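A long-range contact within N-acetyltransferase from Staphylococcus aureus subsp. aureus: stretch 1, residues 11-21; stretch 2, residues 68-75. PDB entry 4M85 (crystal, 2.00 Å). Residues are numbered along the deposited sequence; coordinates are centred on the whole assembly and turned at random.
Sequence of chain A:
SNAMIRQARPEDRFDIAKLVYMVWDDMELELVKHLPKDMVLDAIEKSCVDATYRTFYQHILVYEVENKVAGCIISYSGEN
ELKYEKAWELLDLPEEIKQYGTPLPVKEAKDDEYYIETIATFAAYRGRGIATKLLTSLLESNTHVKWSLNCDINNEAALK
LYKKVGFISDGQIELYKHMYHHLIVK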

# COMPACT_ATOMS: atom_id res chain seq x y z
N GLU A 11 10.80 12.65 -2.88
CA GLU A 11 11.93 12.31 -2.02
C GLU A 11 11.60 11.33 -0.89
O GLU A 11 12.51 10.78 -0.24
N ASP A 12 10.31 11.10 -0.64
CA ASP A 12 9.92 10.07 0.32
C ASP A 12 10.06 8.66 -0.25
O ASP A 12 9.99 7.69 0.49
N ARG A 13 10.29 8.54 -1.54
CA ARG A 13 10.16 7.24 -2.21
C ARG A 13 11.10 6.14 -1.72
O ARG A 13 10.80 4.96 -1.83
N PHE A 14 12.24 6.51 -1.18
CA PHE A 14 13.20 5.51 -0.74
C PHE A 14 12.70 4.78 0.53
O PHE A 14 12.80 3.54 0.62
N ASP A 15 12.13 5.53 1.46
CA ASP A 15 11.53 4.95 2.67
C ASP A 15 10.23 4.20 2.36
O ASP A 15 9.99 3.10 2.86
N ILE A 16 9.41 4.80 1.51
CA ILE A 16 8.20 4.14 1.02
C ILE A 16 8.56 2.77 0.39
O ILE A 16 7.92 1.75 0.69
N ALA A 17 9.61 2.72 -0.43
CA ALA A 17 10.02 1.47 -1.06
C ALA A 17 10.36 0.38 -0.03
O ALA A 17 10.00 -0.77 -0.20
N LYS A 18 11.00 0.74 1.06
CA LYS A 18 11.34 -0.25 2.08
C LYS A 18 10.07 -0.81 2.70
O LYS A 18 9.94 -2.03 2.88
N LEU A 19 9.12 0.08 2.98
CA LEU A 19 7.83 -0.33 3.55
C LEU A 19 7.08 -1.29 2.62
O LEU A 19 6.61 -2.34 3.07
N VAL A 20 6.95 -0.92 1.34
CA VAL A 20 6.26 -1.74 0.34
C VAL A 20 7.02 -3.05 0.18
O VAL A 20 6.43 -4.11 0.15
N TYR A 21 8.33 -2.98 0.08
CA TYR A 21 9.14 -4.18 -0.03
C TYR A 21 8.82 -5.18 1.10
O TYR A 21 8.66 -6.38 0.86
N LYS A 68 11.71 12.06 9.43
CA LYS A 68 11.81 10.74 8.79
C LYS A 68 10.42 10.16 8.56
O LYS A 68 9.53 10.34 9.41
N VAL A 69 10.23 9.44 7.44
CA VAL A 69 8.98 8.71 7.16
C VAL A 69 8.87 7.52 8.09
O VAL A 69 9.66 6.58 8.00
N ALA A 70 7.90 7.58 9.01
CA ALA A 70 7.65 6.52 10.01
C ALA A 70 6.71 5.45 9.47
O ALA A 70 6.75 4.29 9.87
N GLY A 71 5.83 5.87 8.58
CA GLY A 71 4.82 4.99 8.04
C GLY A 71 4.11 5.63 6.86
O GLY A 71 4.28 6.82 6.61
N CYS A 72 3.29 4.83 6.19
CA CYS A 72 2.51 5.34 5.06
C CYS A 72 1.25 4.57 4.81
O CYS A 72 1.10 3.44 5.28
N ILE A 73 0.33 5.23 4.10
CA ILE A 73 -0.93 4.64 3.70
C ILE A 73 -1.16 4.90 2.20
O ILE A 73 -0.96 6.00 1.74
N ILE A 74 -1.56 3.86 1.45
CA ILE A 74 -1.59 3.91 -0.04
C ILE A 74 -3.00 3.57 -0.48
O ILE A 74 -3.50 2.53 -0.12
N SER A 75 -3.62 4.47 -1.25
CA SER A 75 -5.00 4.33 -1.68
C SER A 75 -5.24 5.02 -3.03
O SER A 75 -4.56 5.96 -3.35

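A helix laid over a β-strand usually meets it through side chains spaced three or four residues apart, and this acetyltransferase offers a compact example. The helix of the first stretch runs at 29° to strand 68-75, the axes approaching to 8.8 Å, and no hydrogen bond crosses between them; the union rests on van der Waals packing.

The apolar contacts centre on Leu19, which points toward the strand with chi1 m and chi2 t. Leu19 CD1 lies 3.8 Å from Cys72 SG (chi1 p) and 4.4 Å from Val69 CG1 (chi1 t); Cys72 and Val69 both point toward the helix. The same methyl reaches the backbone, with Leu19 CD1 3.9 Å from Gly71 CA, where the glycine has no side chain of its own. Farther along, the CA-to-CB bond of Val20 (t) points sideways to the strand, yet Val20 CG2 comes within 3.9 Å of Ile74 CD1; Ile74 (m, t) points toward the helix.

Acidic residues contribute by contact rather than by charge. Asp15, in the m rotamer, also points toward the strand and sets its CB 3.8 Å from CB of Val69, the strand residue most covered by the helix stretch. Asp12, also m, brings OD1 to 3.6 Å from Val69 CG2, while its carboxylate oxygens find hydrogen bonds elsewhere in the structure. Val69 N, by contrast, is buried here without a modelled partner.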

# COMPACT_ATOMS: atom_id res chain seq x y z
CB GLU A 11 12.59 13.57 -1.43
CG GLU A 11 11.63 14.73 -1.17
CD GLU A 11 11.30 15.49 -2.46
OE1 GLU A 11 12.23 15.75 -3.26
OE2 GLU A 11 10.11 15.79 -2.68
CB ASP A 12 8.47 10.26 0.76
CG ASP A 12 8.24 11.55 1.49
OD1 ASP A 12 9.15 12.00 2.29
OD2 ASP A 12 7.15 12.12 1.30
CB ARG A 13 10.28 7.41 -3.72
CG ARG A 13 11.64 7.79 -4.25
CD ARG A 13 11.48 8.05 -5.76
NE ARG A 13 12.74 8.33 -6.43
CZ ARG A 13 13.34 9.51 -6.43
NH1 ARG A 13 12.85 10.55 -5.75
NH2 ARG A 13 14.49 9.66 -7.10
CB PHE A 14 14.59 6.14 -0.64
CG PHE A 14 15.01 6.79 -1.93
CD1 PHE A 14 15.52 6.02 -2.95
CD2 PHE A 14 14.79 8.13 -2.15
CE1 PHE A 14 15.83 6.59 -4.17
CE2 PHE A 14 15.09 8.71 -3.37
CZ PHE A 14 15.62 7.94 -4.38
CB ASP A 15 11.30 6.03 3.73
CG ASP A 15 12.61 6.43 4.47
OD1 ASP A 15 13.43 5.54 4.78
OD2 ASP A 15 12.79 7.63 4.76
CB ILE A 16 7.43 5.05 0.05
CG1 ILE A 16 6.82 6.25 0.80
CG2 ILE A 16 6.36 4.27 -0.71
CD1 ILE A 16 6.11 7.28 -0.05
CB ALA A 17 11.22 1.73 -1.97
CB LYS A 18 12.26 0.37 3.12
CG LYS A 18 13.62 0.76 2.57
CD LYS A 18 14.49 1.32 3.69
CE LYS A 18 15.67 2.12 3.15
NZ LYS A 18 16.45 2.70 4.28
CB LEU A 19 6.97 0.90 3.86
CG LEU A 19 7.33 1.71 5.12
CD1 LEU A 19 6.68 3.09 5.12
CD2 LEU A 19 6.95 0.96 6.41
CB VAL A 20 6.14 -1.00 -1.03
CG1 VAL A 20 5.64 -1.94 -2.14
CG2 VAL A 20 5.21 0.20 -0.91
CB TYR A 21 10.64 -3.85 -0.01
CG TYR A 21 11.48 -5.06 -0.24
CD1 TYR A 21 12.03 -5.79 0.82
CD2 TYR A 21 11.70 -5.51 -1.53
CE1 TYR A 21 12.78 -6.95 0.58
CE2 TYR A 21 12.44 -6.65 -1.78
CZ TYR A 21 12.97 -7.37 -0.73
OH TYR A 21 13.71 -8.50 -1.05
CB LYS A 68 12.60 9.80 9.70
CG LYS A 68 14.11 9.93 9.57
CD LYS A 68 14.80 8.59 9.83
CE LYS A 68 16.24 8.57 9.32
NZ LYS A 68 16.84 7.20 9.40
CB VAL A 69 8.90 8.23 5.69
CG1 VAL A 69 7.70 7.31 5.44
CG2 VAL A 69 8.85 9.43 4.76
CB ALA A 70 7.04 7.14 11.26
CB CYS A 72 3.33 5.39 3.78
SG CYS A 72 3.63 3.78 3.05
CB ILE A 73 -2.12 5.15 4.55
CG1 ILE A 73 -3.38 4.38 4.19
CG2 ILE A 73 -2.35 6.66 4.39
CD1 ILE A 73 -4.44 4.36 5.27
CB ILE A 74 -0.61 2.89 -0.68
CG1 ILE A 74 0.77 3.02 -0.05
CG2 ILE A 74 -0.53 3.07 -2.20
CD1 ILE A 74 1.83 2.07 -0.59
CB SER A 75 -5.93 4.91 -0.65
OG SER A 75 -5.78 6.32 -0.54